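Local coordinates for protein D-mannonate dehydratase (Streptococcus suis, PDB 3BDK) that probably catalyses the dehydration of D-mannonate to 2-dehydro-3-deoxy-D-gluconate, using manganese or ferrous iron in a xylose-isomerase-like TIM barrel, at residues P119-N124 against A212-A217; I189-L194 against P231-G236; L246-H251 against R279-F284; I309-V314 against T355-L360. All blocks are in the same frame, centred on the assembly; numbering follows the deposited sequence.

How the contacts relate
Contacts 1 and 3 adjoin at the barrel sheet: their centres are 10 Å apart, strands 215-218, 252-257 and 282-286 follow one another, and Met216 N probably hydrogen-bonds to His251 O. Contact 2 crosses contact 1 along the chain, since helix 191-210 starts in one and leads to strand 215-218 of the other; their centres lie 21 Å apart. Contacts 3 and 4 follow in series. Contact 4, about 31 Å from contact 2 between centres, joins two outer helices where the second subunit packs. Together they sample barrel wall, loop above the strand ends, loop below the strand starts and subunit interface, with the manganese and sugar site nearest contact 1.

Contact 1 of 4, residues P119-N124 against A212-A217; sequences PVVCYN and AGVKMA
Val121 is held by two backbone bonds to the neighbouring strand: its N donates to Lys215 O at 2.9 Å, and its O receives Ala217 N at 2.9 Å. Lys215 N reaches Pro119 O at 2.8 Å, nearly straight at 170°. Tyr123 N makes a weak bond to Ala217 O, and a backbone hydrogen bond joins Tyr123 to His219. Val120 CA also approaches Lys215 O, at 3.2 Å, in a CA-H...O contact.

This is the parallel pairing of strands 120-123 and 215-218 in a TIM barrel, their short segments inclined by 25°. Gly213, with positive phi, ends helix 191-210 just before the second strand starts. Val120, Cys122, Lys215 and Ala217 share the face turned toward strand 282-286, where Phe284 meets Val120 and Cys122. Val121 and Met216 point to the opposite face, beneath helices 99-114 and 191-210.

The apolar contacts lie mostly on that helix-covered face. Val121 CG2 presses on Val214 CG1 at 3.4 Å. Met216 runs alongside Val121, pointing the same way, and bends at chi2, which brings SD to 3.8 Å from Val121 CB; the further bend at chi3 lays CE near Val121 CG1. The Tyr123 ring, placed by a chi1 of 68° that sets CG between backbone N and carbonyl carbon, approaches Met216 CB through CE2 at 3.9 Å and has Ala217 N near its edge; Phe201 and Ile202 of helix 191-210 also pack on it. The side chain of Cys122 lies about 6 Å from the bound sugar.

Contact 2 of 4, residues I189-L194 against P231-G236; sequences ISEEDL and PRIITG
Leu194 and Ile233 lean across one another between the first turn of helix 191-210 and the loop before helix 237-245. Leu194 CD2 lies 4.0 Å from Ile233 CG1, and the methyl Ile233 CD1 comes to 3.7 Å from Leu194 O. The other branch, CG2, packs 4.0 Å from Glu191 CB. One isoleucine therefore spans a helical turn: a chi1 of 55° places CG1 between the backbone N and the carbonyl carbon, which sends the long arm to Leu194 and leaves CG2 for Glu191. Beside it the Pro231 ring sits near the helix start, its CG 3.9 Å from Ile189 O. No hydrogen bond joins the two segments.

The polar groups behind this layer fix each side separately. Ser190 is the N-cap, and its backbone N donates to Asp193 OD1, three residues on, at 3.0 Å and 172°, from above the carboxylate plane. In the loop, Arg232 points its CB away from the helix and folds back so that NH2 meets Pro231 O at 3.1 Å, in the guanidinium plane; the same nitrogen also hydrogen-bonds Pro127 O. Asp221 accepts from Ile234 N and, weakly, from Ile233 N.

Helix starts and strand-following loops gather in this way at the C-terminal end of a TIM-barrel sheet, the end that carries the active site; this loop follows strand 215-218, close after the sugar-pocket residues His219 and Asp222.

Contact 3 of 4, residues L246-H251 against R279-F284; sequences LYDSEH and RNRINF
Asp248 and Arg279 form a salt bridge, OD1 meeting NH1 at the guanidinium edge with the two planes 28° apart. The modelled separation is implausibly short and the angle bent, so the pairing is clearer than its length. Asp248 CG stands anti to the backbone N (chi1 -174°), which carries the carboxylate out toward the arginine. Arg279 NH2 has further partners, Tyr275 OH and Asn245 OD1. A second, long salt bridge runs from Glu250 OE2 to Arg281 NH1 at 3.9 Å, though NH1 is doubtfully placed.

The hydrogen bonds are weak. Arg281 NE gives one to Ser249 O at 3.1 Å, and Asn280 ND2 one to Glu250 OE2 at 3.3 Å, where amide and carboxylate planes stand 79° apart. Ser249 OG turns instead to Glu210.

As modelled, Glu250 CA sits 3.3 Å above the plane of the Arg281 guanidinium, but NH1 is too close to its neighbours, so the fit is uncertain. Asn280, with positive phi, closes helix 269-278 in a Schellman motif, and strand 282-286 starts two residues later.

The Asp248-Arg279 bridge, with weaker links from Arg281 and Asn280, joins the loop entering strand 252-257 to the turn entering strand 282-286, at the N-terminal end of the barrel sheet. The charge of buried Arg281 is perhaps eased by Glu250; Asp248 OD1, 4.1 Å from Arg281 NH2 and well out of plane, may add only a charge effect.

Contact 4 of 4, residues I309-V314 against T355-L360; sequences IDMNAV and TYFNGL
Met311 fills the close-packed part of this contact, at the start of helix 311-320. Its CB rests 3.8 Å from Leu360 CD1, and its chain then bends at chi2 (-49°) to pass the end of the Phe357 ring. Met311 CE lies 4.1 Å from Phe357 CZ, near the ring plane, and SD is 5.3 Å from the Phe357 ring centroid, 90° off the normal: a Met-aromatic contact made at the edge and not over a face. Within helix 348-368, Leu360 CG lies 3.9 Å above one face of the Tyr356 ring, and Tyr356 CD2 lies over a face of Phe357.

These helices, 311-320 and 348-368, belong to the outer layer of the TIM barrel, and Thr287, in the loop after strand 282-286, touches both Met311 and Phe357 from the barrel side. Asp310 is the N-cap of the first helix, its OD2 receiving weak bonds from Asn312 N and Ala313 N.

Away from the methionine the fit is looser. Asn312 and Leu360 slant past each other, with Asn312 CB 4.0 Å from Leu360 CD2, and no hydrogen bond joins the segments. The second subunit packs against this side: its Glu362 lies on Asp310 and Asn312, and Glu362 OE1 of that subunit is hydrogen-bonded to Tyr356 OH, which also bonds Ser304, while Gly359 of the second subunit lies against Tyr356 and Leu360.

Contact 1 of 4, residues P119-N124 against A212-A217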
loop_
_atom_site.group_PDB
_atom_site.type_symbol
_atom_site.label_atom_id
_atom_site.label_comp_id
_atom_site.label_asym_id
_atom_site.label_seq_id
_atom_site.Cartn_x
_atom_site.Cartn_y
_atom_site.Cartn_z
ATOM N N PRO A 119 9.247 -24.310 -5.030
ATOM C CA PRO A 119 8.808 -24.671 -6.391
ATOM C C PRO A 119 9.210 -23.761 -7.573
ATOM O O PRO A 119 8.827 -24.048 -8.714
ATOM C CB PRO A 119 7.283 -24.675 -6.262
ATOM C CG PRO A 119 6.974 -23.803 -5.073
ATOM C CD PRO A 119 8.254 -23.434 -4.383
ATOM N N VAL A 120 9.962 -22.691 -7.328
ATOM C CA VAL A 120 10.349 -21.784 -8.412
ATOM C C VAL A 120 11.765 -21.247 -8.253
ATOM O O VAL A 120 12.192 -20.913 -7.138
ATOM C CB VAL A 120 9.356 -20.596 -8.584
ATOM C CG1 VAL A 120 9.901 -19.568 -9.564
ATOM C CG2 VAL A 120 7.972 -21.080 -9.056
ATOM N N VAL A 121 12.487 -21.175 -9.377
ATOM C CA VAL A 121 13.827 -20.575 -9.420
ATOM C C VAL A 121 13.937 -19.524 -10.539
ATOM O O VAL A 121 13.886 -19.863 -11.725
ATOM C CB VAL A 121 14.941 -21.648 -9.589
ATOM C CG1 VAL A 121 16.299 -20.994 -9.706
ATOM C CG2 VAL A 121 14.943 -22.613 -8.423
ATOM N N CYS A 122 14.053 -18.257 -10.139
ATOM C CA CYS A 122 14.370 -17.149 -11.039
ATOM C C CYS A 122 15.892 -17.123 -11.293
ATOM O O CYS A 122 16.666 -17.664 -10.498
ATOM C CB CYS A 122 13.855 -15.812 -10.452
ATOM S SG CYS A 122 14.263 -14.234 -11.395
ATOM N N TYR A 123 16.299 -16.516 -12.414
ATOM C CA TYR A 123 17.709 -16.429 -12.854
ATOM C C TYR A 123 17.714 -15.633 -14.164
ATOM O O TYR A 123 16.686 -15.577 -14.844
ATOM C CB TYR A 123 18.287 -17.828 -13.126
ATOM C CG TYR A 123 17.634 -18.457 -14.323
ATOM C CD1 TYR A 123 18.278 -18.490 -15.567
ATOM C CD2 TYR A 123 16.338 -18.949 -14.235
ATOM C CE1 TYR A 123 17.641 -19.022 -16.678
ATOM C CE2 TYR A 123 15.700 -19.490 -15.342
ATOM C CZ TYR A 123 16.356 -19.520 -16.558
ATOM O OH TYR A 123 15.702 -20.065 -17.633
ATOM N N ASN A 124 18.856 -15.058 -14.542
ATOM C CA ASN A 124 18.966 -14.321 -15.822
ATOM C C ASN A 124 19.962 -14.904 -16.820
ATOM O O ASN A 124 20.700 -15.828 -16.496
ATOM C CB ASN A 124 19.294 -12.843 -15.586
ATOM C CG ASN A 124 20.772 -12.587 -15.424
ATOM O OD1 ASN A 124 21.576 -12.961 -16.271
ATOM N ND2 ASN A 124 21.141 -11.930 -14.335
ATOM N N ALA A 212 13.038 -32.491 -10.342
ATOM C CA ALA A 212 12.995 -31.979 -8.959
ATOM C C ALA A 212 11.695 -31.237 -8.558
ATOM O O ALA A 212 11.587 -30.730 -7.432
ATOM C CB ALA A 212 14.242 -31.109 -8.667
ATOM N N GLY A 213 10.720 -31.182 -9.469
ATOM C CA GLY A 213 9.471 -30.429 -9.253
ATOM C C GLY A 213 9.556 -28.916 -9.483
ATOM O O GLY A 213 8.525 -28.248 -9.695
ATOM N N VAL A 214 10.784 -28.393 -9.430
ATOM C CA VAL A 214 11.117 -26.967 -9.518
ATOM C C VAL A 214 10.850 -26.356 -10.897
ATOM O O VAL A 214 11.304 -26.901 -11.905
ATOM C CB VAL A 214 12.627 -26.774 -9.211
ATOM C CG1 VAL A 214 13.039 -25.324 -9.355
ATOM C CG2 VAL A 214 12.980 -27.295 -7.827
ATOM N N LYS A 215 10.135 -25.226 -10.945
ATOM C CA LYS A 215 9.889 -24.507 -12.218
ATOM C C LYS A 215 10.844 -23.325 -12.417
ATOM O O LYS A 215 11.019 -22.488 -11.513
ATOM C CB LYS A 215 8.446 -23.987 -12.329
ATOM C CG LYS A 215 7.365 -24.992 -12.027
ATOM C CD LYS A 215 5.990 -24.436 -12.360
ATOM C CE LYS A 215 4.957 -24.906 -11.333
ATOM N NZ LYS A 215 3.548 -24.694 -11.795
ATOM N N MET A 216 11.456 -23.257 -13.594
ATOM C CA MET A 216 12.416 -22.204 -13.900
ATOM C C MET A 216 11.721 -20.974 -14.475
ATOM O O MET A 216 10.736 -21.091 -15.204
ATOM C CB MET A 216 13.478 -22.712 -14.876
ATOM C CG MET A 216 14.195 -23.970 -14.413
ATOM S SD MET A 216 14.940 -23.786 -12.782
ATOM C CE MET A 216 16.438 -22.895 -13.192
ATOM N N ALA A 217 12.241 -19.797 -14.143
ATOM C CA ALA A 217 11.603 -18.542 -14.523
ATOM C C ALA A 217 12.636 -17.448 -14.763
ATOM O O ALA A 217 13.266 -16.959 -13.824
ATOM C CB ALA A 217 10.606 -18.110 -13.459
#

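Contact 2 of 4, residues I189-L194 against P231-G236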
loop_
_atom_site.group_PDB
_atom_site.type_symbol
_atom_site.label_atom_id
_atom_site.label_comp_id
_atom_site.label_asym_id
_atom_site.label_seq_id
_atom_site.Cartn_x
_atom_site.Cartn_y
_atom_site.Cartn_z
ATOM N N ILE A 189 30.928 -12.734 -29.422
ATOM C CA ILE A 189 29.611 -13.346 -29.140
ATOM C C ILE A 189 28.452 -12.494 -29.679
ATOM O O ILE A 189 28.198 -11.395 -29.185
ATOM C CB ILE A 189 29.372 -13.592 -27.620
ATOM C CG1 ILE A 189 30.651 -14.035 -26.887
ATOM C CG2 ILE A 189 28.207 -14.548 -27.407
ATOM C CD1 ILE A 189 31.008 -15.507 -27.007
ATOM N N SER A 190 27.749 -13.006 -30.679
ATOM C CA SER A 190 26.609 -12.301 -31.252
ATOM C C SER A 190 25.298 -12.795 -30.644
ATOM O O SER A 190 25.278 -13.749 -29.864
ATOM C CB SER A 190 26.575 -12.506 -32.758
ATOM O OG SER A 190 26.513 -13.886 -33.038
ATOM N N GLU A 191 24.195 -12.148 -30.997
ATOM C CA GLU A 191 22.909 -12.528 -30.407
ATOM C C GLU A 191 22.648 -14.017 -30.593
ATOM O O GLU A 191 22.429 -14.730 -29.614
ATOM C CB GLU A 191 21.764 -11.671 -30.946
ATOM C CG GLU A 191 21.896 -10.186 -30.568
ATOM C CD GLU A 191 20.632 -9.371 -30.808
ATOM O OE1 GLU A 191 19.578 -9.954 -31.134
ATOM O OE2 GLU A 191 20.677 -8.133 -30.651
ATOM N N GLU A 192 22.730 -14.489 -31.836
ATOM C CA GLU A 192 22.538 -15.900 -32.147
ATOM C C GLU A 192 23.482 -16.817 -31.366
ATOM O O GLU A 192 23.091 -17.913 -30.952
ATOM C CB GLU A 192 22.644 -16.152 -33.647
ATOM C CG GLU A 192 21.473 -15.596 -34.461
ATOM C CD GLU A 192 20.138 -16.282 -34.169
ATOM O OE1 GLU A 192 20.116 -17.508 -33.875
ATOM O OE2 GLU A 192 19.099 -15.585 -34.240
ATOM N N ASP A 193 24.712 -16.374 -31.154
ATOM C CA ASP A 193 25.640 -17.131 -30.326
ATOM C C ASP A 193 25.072 -17.309 -28.921
ATOM O O ASP A 193 25.148 -18.416 -28.341
ATOM C CB ASP A 193 26.995 -16.431 -30.224
ATOM C CG ASP A 193 27.737 -16.424 -31.522
ATOM O OD1 ASP A 193 28.744 -15.693 -31.634
ATOM O OD2 ASP A 193 27.320 -17.158 -32.433
ATOM N N LEU A 194 24.516 -16.210 -28.383
ATOM C CA LEU A 194 23.986 -16.180 -27.022
ATOM C C LEU A 194 22.678 -16.944 -26.953
ATOM O O LEU A 194 22.367 -17.539 -25.929
ATOM C CB LEU A 194 23.791 -14.748 -26.533
ATOM C CG LEU A 194 23.616 -14.559 -25.025
ATOM C CD1 LEU A 194 24.919 -14.872 -24.293
ATOM C CD2 LEU A 194 23.173 -13.168 -24.718
ATOM N N PRO A 231 25.527 -7.660 -26.104
ATOM C CA PRO A 231 24.270 -8.184 -26.623
ATOM C C PRO A 231 23.231 -8.504 -25.519
ATOM O O PRO A 231 23.617 -8.804 -24.379
ATOM C CB PRO A 231 24.724 -9.453 -27.346
ATOM C CG PRO A 231 25.814 -9.946 -26.514
ATOM C CD PRO A 231 26.541 -8.725 -25.994
ATOM N N ARG A 232 21.938 -8.403 -25.854
ATOM C CA ARG A 232 20.850 -8.785 -24.959
ATOM C C ARG A 232 19.806 -9.477 -25.784
ATOM O O ARG A 232 19.532 -9.049 -26.901
ATOM C CB ARG A 232 20.210 -7.571 -24.302
ATOM C CG ARG A 232 20.807 -7.158 -22.967
ATOM C CD ARG A 232 22.080 -6.310 -23.113
ATOM N NE ARG A 232 22.567 -5.898 -21.798
ATOM C CZ ARG A 232 23.534 -6.506 -21.102
ATOM N NH1 ARG A 232 23.881 -6.040 -19.901
ATOM N NH2 ARG A 232 24.172 -7.566 -21.588
ATOM N N ILE A 233 19.214 -10.546 -25.253
ATOM C CA ILE A 233 18.226 -11.297 -26.023
ATOM C C ILE A 233 16.853 -11.423 -25.359
ATOM O O ILE A 233 15.828 -11.613 -26.043
ATOM C CB ILE A 233 18.755 -12.689 -26.504
ATOM C CG1 ILE A 233 19.268 -13.544 -25.327
ATOM C CG2 ILE A 233 19.803 -12.515 -27.605
ATOM C CD1 ILE A 233 19.656 -14.965 -25.728
ATOM N N ILE A 234 16.804 -11.314 -24.042
ATOM C CA ILE A 234 15.522 -11.433 -23.385
ATOM C C ILE A 234 14.960 -10.037 -23.237
ATOM O O ILE A 234 15.040 -9.409 -22.185
ATOM C CB ILE A 234 15.594 -12.266 -22.075
ATOM C CG1 ILE A 234 16.507 -13.485 -22.287
ATOM C CG2 ILE A 234 14.221 -12.776 -21.702
ATOM C CD1 ILE A 234 16.035 -14.437 -23.431
ATOM N N THR A 235 14.376 -9.570 -24.326
ATOM C CA THR A 235 14.137 -8.155 -24.514
ATOM C C THR A 235 12.686 -7.789 -24.907
ATOM O O THR A 235 12.321 -6.620 -24.822
ATOM C CB THR A 235 15.176 -7.570 -25.564
ATOM O OG1 THR A 235 15.021 -8.220 -26.827
ATOM C CG2 THR A 235 16.624 -7.743 -25.105
ATOM N N GLY A 236 11.871 -8.774 -25.321
ATOM C CA GLY A 236 10.504 -8.523 -25.810
ATOM C C GLY A 236 9.670 -9.734 -26.243
ATOM O O GLY A 236 10.064 -10.892 -26.052
#

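Contact 3 of 4, residues L246-H251 against R279-F284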
loop_
_atom_site.group_PDB
_atom_site.type_symbol
_atom_site.label_atom_id
_atom_site.label_comp_id
_atom_site.label_asym_id
_atom_site.label_seq_id
_atom_site.Cartn_x
_atom_site.Cartn_y
_atom_site.Cartn_z
ATOM N N LEU A 246 12.443 -23.085 -26.780
ATOM C CA LEU A 246 13.685 -23.842 -26.520
ATOM C C LEU A 246 13.441 -25.185 -25.820
ATOM O O LEU A 246 14.313 -26.065 -25.805
ATOM C CB LEU A 246 14.664 -23.019 -25.675
ATOM C CG LEU A 246 15.193 -21.677 -26.185
ATOM C CD1 LEU A 246 15.868 -20.900 -25.066
ATOM C CD2 LEU A 246 16.151 -21.877 -27.352
ATOM N N TYR A 247 12.249 -25.328 -25.249
ATOM C CA TYR A 247 11.884 -26.471 -24.430
ATOM C C TYR A 247 10.438 -26.249 -24.009
ATOM O O TYR A 247 10.175 -25.777 -22.896
ATOM C CB TYR A 247 12.787 -26.537 -23.204
ATOM C CG TYR A 247 12.822 -27.869 -22.508
ATOM C CD1 TYR A 247 11.878 -28.197 -21.536
ATOM C CD2 TYR A 247 13.824 -28.796 -22.796
ATOM C CE1 TYR A 247 11.920 -29.432 -20.880
ATOM C CE2 TYR A 247 13.870 -30.032 -22.151
ATOM C CZ TYR A 247 12.914 -30.342 -21.199
ATOM O OH TYR A 247 12.970 -31.552 -20.569
ATOM N N ASP A 248 9.512 -26.563 -24.918
ATOM C CA ASP A 248 8.084 -26.324 -24.714
ATOM C C ASP A 248 7.526 -27.155 -23.555
ATOM O O ASP A 248 6.864 -28.183 -23.749
ATOM C CB ASP A 248 7.298 -26.589 -25.998
ATOM C CG ASP A 248 5.842 -26.207 -25.867
ATOM O OD1 ASP A 248 5.531 -25.008 -25.955
ATOM O OD2 ASP A 248 4.998 -27.097 -25.657
ATOM N N SER A 249 7.808 -26.684 -22.346
ATOM C CA SER A 249 7.420 -27.363 -21.118
ATOM C C SER A 249 7.062 -26.326 -20.064
ATOM O O SER A 249 7.785 -25.342 -19.860
ATOM C CB SER A 249 8.556 -28.248 -20.617
ATOM O OG SER A 249 8.357 -28.647 -19.273
ATOM N N GLU A 250 5.945 -26.554 -19.382
ATOM C CA GLU A 250 5.457 -25.606 -18.382
ATOM C C GLU A 250 6.502 -25.278 -17.298
ATOM O O GLU A 250 6.443 -24.225 -16.703
ATOM C CB GLU A 250 4.056 -26.024 -17.880
ATOM C CG GLU A 250 2.893 -25.455 -18.796
ATOM C CD GLU A 250 1.842 -26.478 -19.373
ATOM O OE1 GLU A 250 2.219 -27.590 -19.841
ATOM O OE2 GLU A 250 0.629 -26.124 -19.421
ATOM N N HIS A 251 7.495 -26.147 -17.117
ATOM C CA HIS A 251 8.648 -25.921 -16.206
ATOM C C HIS A 251 9.744 -24.982 -16.749
ATOM O O HIS A 251 10.693 -24.635 -16.022
ATOM C CB HIS A 251 9.290 -27.269 -15.860
ATOM C CG HIS A 251 8.533 -28.048 -14.828
ATOM N ND1 HIS A 251 7.222 -28.443 -15.002
ATOM C CD2 HIS A 251 8.901 -28.493 -13.605
ATOM C CE1 HIS A 251 6.816 -29.095 -13.930
ATOM N NE2 HIS A 251 7.817 -29.144 -13.069
ATOM N N ARG A 279 -0.244 -19.363 -22.525
ATOM C CA ARG A 279 0.626 -20.516 -22.687
ATOM C C ARG A 279 0.988 -21.191 -21.369
ATOM O O ARG A 279 1.795 -22.115 -21.358
ATOM C CB ARG A 279 1.890 -20.140 -23.471
ATOM C CG ARG A 279 1.633 -19.986 -24.964
ATOM C CD ARG A 279 2.917 -19.952 -25.753
ATOM N NE ARG A 279 3.665 -21.211 -25.717
ATOM C CZ ARG A 279 4.812 -21.423 -26.363
ATOM N NH1 ARG A 279 5.414 -22.593 -26.268
ATOM N NH2 ARG A 279 5.362 -20.471 -27.109
ATOM N N ASN A 280 0.377 -20.748 -20.268
ATOM C CA ASN A 280 0.703 -21.235 -18.929
ATOM C C ASN A 280 2.206 -21.120 -18.657
ATOM O O ASN A 280 2.862 -22.080 -18.232
ATOM C CB ASN A 280 0.193 -22.680 -18.711
ATOM C CG ASN A 280 0.202 -23.101 -17.224
ATOM O OD1 ASN A 280 -0.504 -22.510 -16.397
ATOM N ND2 ASN A 280 1.006 -24.117 -16.885
ATOM N N ARG A 281 2.762 -19.941 -18.898
ATOM C CA ARG A 281 4.208 -19.822 -18.853
ATOM C C ARG A 281 4.744 -18.734 -17.922
ATOM O O ARG A 281 5.937 -18.415 -17.942
ATOM C CB ARG A 281 4.781 -19.698 -20.283
ATOM C CG ARG A 281 4.839 -21.027 -21.070
ATOM C CD ARG A 281 5.463 -22.152 -20.220
ATOM N NE ARG A 281 5.641 -23.421 -20.926
ATOM C CZ ARG A 281 4.650 -24.219 -21.318
ATOM N NH1 ARG A 281 3.383 -23.887 -21.098
ATOM N NH2 ARG A 281 4.931 -25.360 -21.933
ATOM N N ILE A 282 3.866 -18.171 -17.101
ATOM C CA ILE A 282 4.313 -17.274 -16.057
ATOM C C ILE A 282 4.510 -18.101 -14.792
ATOM O O ILE A 282 3.549 -18.637 -14.260
ATOM C CB ILE A 282 3.324 -16.118 -15.799
ATOM C CG1 ILE A 282 2.966 -15.400 -17.097
ATOM C CG2 ILE A 282 3.923 -15.151 -14.797
ATOM C CD1 ILE A 282 2.677 -13.902 -16.932
ATOM N N ASN A 283 5.750 -18.194 -14.325
ATOM C CA ASN A 283 6.061 -18.961 -13.124
ATOM C C ASN A 283 6.474 -18.066 -11.960
ATOM O O ASN A 283 6.913 -18.551 -10.917
ATOM C CB ASN A 283 7.158 -19.987 -13.412
ATOM C CG ASN A 283 6.704 -21.072 -14.368
ATOM O OD1 ASN A 283 7.521 -21.777 -14.960
ATOM N ND2 ASN A 283 5.392 -21.213 -14.524
ATOM N N PHE A 284 6.329 -16.758 -12.145
ATOM C CA PHE A 284 6.803 -15.788 -11.165
ATOM C C PHE A 284 6.715 -14.366 -11.709
ATOM O O PHE A 284 6.698 -14.155 -12.922
ATOM C CB PHE A 284 8.241 -16.104 -10.751
ATOM C CG PHE A 284 8.768 -15.214 -9.663
ATOM C CD1 PHE A 284 10.092 -14.808 -9.662
ATOM C CD2 PHE A 284 7.940 -14.784 -8.639
ATOM C CE1 PHE A 284 10.580 -13.988 -8.661
ATOM C CE2 PHE A 284 8.422 -13.965 -7.636
ATOM C CZ PHE A 284 9.744 -13.567 -7.647
#

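Contact 4 of 4, residues I309-V314 against T355-L360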
loop_
_atom_site.group_PDB
_atom_site.type_symbol
_atom_site.label_atom_id
_atom_site.label_comp_id
_atom_site.label_asym_id
_atom_site.label_seq_id
_atom_site.Cartn_x
_atom_site.Cartn_y
_atom_site.Cartn_z
ATOM N N ILE A 309 2.859 2.080 -16.683
ATOM C CA ILE A 309 2.198 0.783 -16.717
ATOM C C ILE A 309 0.848 0.798 -16.027
ATOM O O ILE A 309 0.690 1.349 -14.940
ATOM C CB ILE A 309 3.060 -0.295 -16.046
ATOM C CG1 ILE A 309 4.444 -0.337 -16.680
ATOM C CG2 ILE A 309 2.390 -1.681 -16.131
ATOM C CD1 ILE A 309 5.519 -0.936 -15.742
ATOM N N ASP A 310 -0.137 0.184 -16.660
ATOM C CA ASP A 310 -1.442 0.042 -16.044
ATOM C C ASP A 310 -1.444 -1.259 -15.260
ATOM O O ASP A 310 -1.814 -2.325 -15.781
ATOM C CB ASP A 310 -2.538 0.046 -17.097
ATOM C CG ASP A 310 -3.926 0.111 -16.499
ATOM O OD1 ASP A 310 -4.853 0.440 -17.273
ATOM O OD2 ASP A 310 -4.103 -0.158 -15.280
ATOM N N MET A 311 -1.019 -1.138 -14.003
ATOM C CA MET A 311 -0.921 -2.244 -13.045
ATOM C C MET A 311 -2.233 -2.937 -12.826
ATOM O O MET A 311 -2.253 -4.123 -12.458
ATOM C CB MET A 311 -0.400 -1.759 -11.701
ATOM C CG MET A 311 1.079 -1.432 -11.725
ATOM S SD MET A 311 2.161 -2.712 -12.459
ATOM C CE MET A 311 3.737 -2.124 -11.846
ATOM N N ASN A 312 -3.329 -2.216 -13.055
ATOM C CA ASN A 312 -4.642 -2.789 -12.803
ATOM C C ASN A 312 -4.939 -3.820 -13.875
ATOM O O ASN A 312 -5.253 -4.967 -13.555
ATOM C CB ASN A 312 -5.734 -1.732 -12.722
ATOM C CG ASN A 312 -7.111 -2.339 -12.546
ATOM O OD1 ASN A 312 -7.963 -2.217 -13.426
ATOM N ND2 ASN A 312 -7.336 -2.998 -11.419
ATOM N N ALA A 313 -4.806 -3.405 -15.137
ATOM C CA ALA A 313 -4.899 -4.305 -16.276
ATOM C C ALA A 313 -4.056 -5.554 -16.023
ATOM O O ALA A 313 -4.545 -6.672 -16.189
ATOM C CB ALA A 313 -4.457 -3.610 -17.510
ATOM N N VAL A 314 -2.812 -5.360 -15.577
ATOM C CA VAL A 314 -1.919 -6.478 -15.265
ATOM C C VAL A 314 -2.622 -7.425 -14.294
ATOM O O VAL A 314 -3.054 -8.487 -14.704
ATOM C CB VAL A 314 -0.561 -6.023 -14.670
ATOM C CG1 VAL A 314 0.267 -7.219 -14.273
ATOM C CG2 VAL A 314 0.211 -5.145 -15.655
ATOM N N THR A 355 0.797 -3.678 -0.411
ATOM C CA THR A 355 -0.593 -3.425 0.023
ATOM C C THR A 355 -1.437 -2.803 -1.090
ATOM O O THR A 355 -2.665 -3.041 -1.171
ATOM C CB THR A 355 -0.669 -2.562 1.298
ATOM O OG1 THR A 355 -0.050 -1.284 1.076
ATOM C CG2 THR A 355 0.041 -3.247 2.449
ATOM N N TYR A 356 -0.793 -2.032 -1.961
ATOM C CA TYR A 356 -1.467 -1.534 -3.166
ATOM C C TYR A 356 -1.869 -2.696 -4.097
ATOM O O TYR A 356 -2.951 -2.661 -4.736
ATOM C CB TYR A 356 -0.570 -0.532 -3.898
ATOM C CG TYR A 356 -0.986 -0.173 -5.308
ATOM C CD1 TYR A 356 -2.182 0.457 -5.564
ATOM C CD2 TYR A 356 -0.138 -0.427 -6.378
ATOM C CE1 TYR A 356 -2.547 0.794 -6.865
ATOM C CE2 TYR A 356 -0.470 -0.081 -7.682
ATOM C CZ TYR A 356 -1.672 0.532 -7.926
ATOM O OH TYR A 356 -2.004 0.871 -9.219
ATOM N N PHE A 357 -1.013 -3.716 -4.174
ATOM C CA PHE A 357 -1.348 -4.912 -4.964
ATOM C C PHE A 357 -2.419 -5.785 -4.297
ATOM O O PHE A 357 -3.302 -6.292 -4.977
ATOM C CB PHE A 357 -0.090 -5.696 -5.387
ATOM C CG PHE A 357 0.698 -5.004 -6.452
ATOM C CD1 PHE A 357 0.258 -5.006 -7.770
ATOM C CD2 PHE A 357 1.842 -4.292 -6.134
ATOM C CE1 PHE A 357 0.951 -4.321 -8.756
ATOM C CE2 PHE A 357 2.549 -3.606 -7.109
ATOM C CZ PHE A 357 2.103 -3.617 -8.420
ATOM N N ASN A 358 -2.387 -5.909 -2.970
ATOM C CA ASN A 358 -3.553 -6.452 -2.234
ATOM C C ASN A 358 -4.853 -5.811 -2.686
ATOM O O ASN A 358 -5.844 -6.496 -2.941
ATOM C CB ASN A 358 -3.434 -6.219 -0.732
ATOM C CG ASN A 358 -2.214 -6.898 -0.100
ATOM O OD1 ASN A 358 -1.774 -6.483 0.977
ATOM N ND2 ASN A 358 -1.682 -7.945 -0.739
ATOM N N GLY A 359 -4.849 -4.487 -2.791
ATOM C CA GLY A 359 -6.058 -3.739 -3.125
ATOM C C GLY A 359 -6.462 -3.939 -4.565
ATOM O O GLY A 359 -7.643 -4.035 -4.884
ATOM N N LEU A 360 -5.476 -4.009 -5.455
ATOM C CA LEU A 360 -5.771 -4.304 -6.858
ATOM C C LEU A 360 -6.313 -5.728 -6.979
ATOM O O LEU A 360 -7.353 -5.935 -7.612
ATOM C CB LEU A 360 -4.551 -4.066 -7.758
ATOM C CG LEU A 360 -4.220 -2.606 -8.087
ATOM C CD1 LEU A 360 -2.983 -2.503 -8.972
ATOM C CD2 LEU A 360 -5.400 -1.928 -8.758
#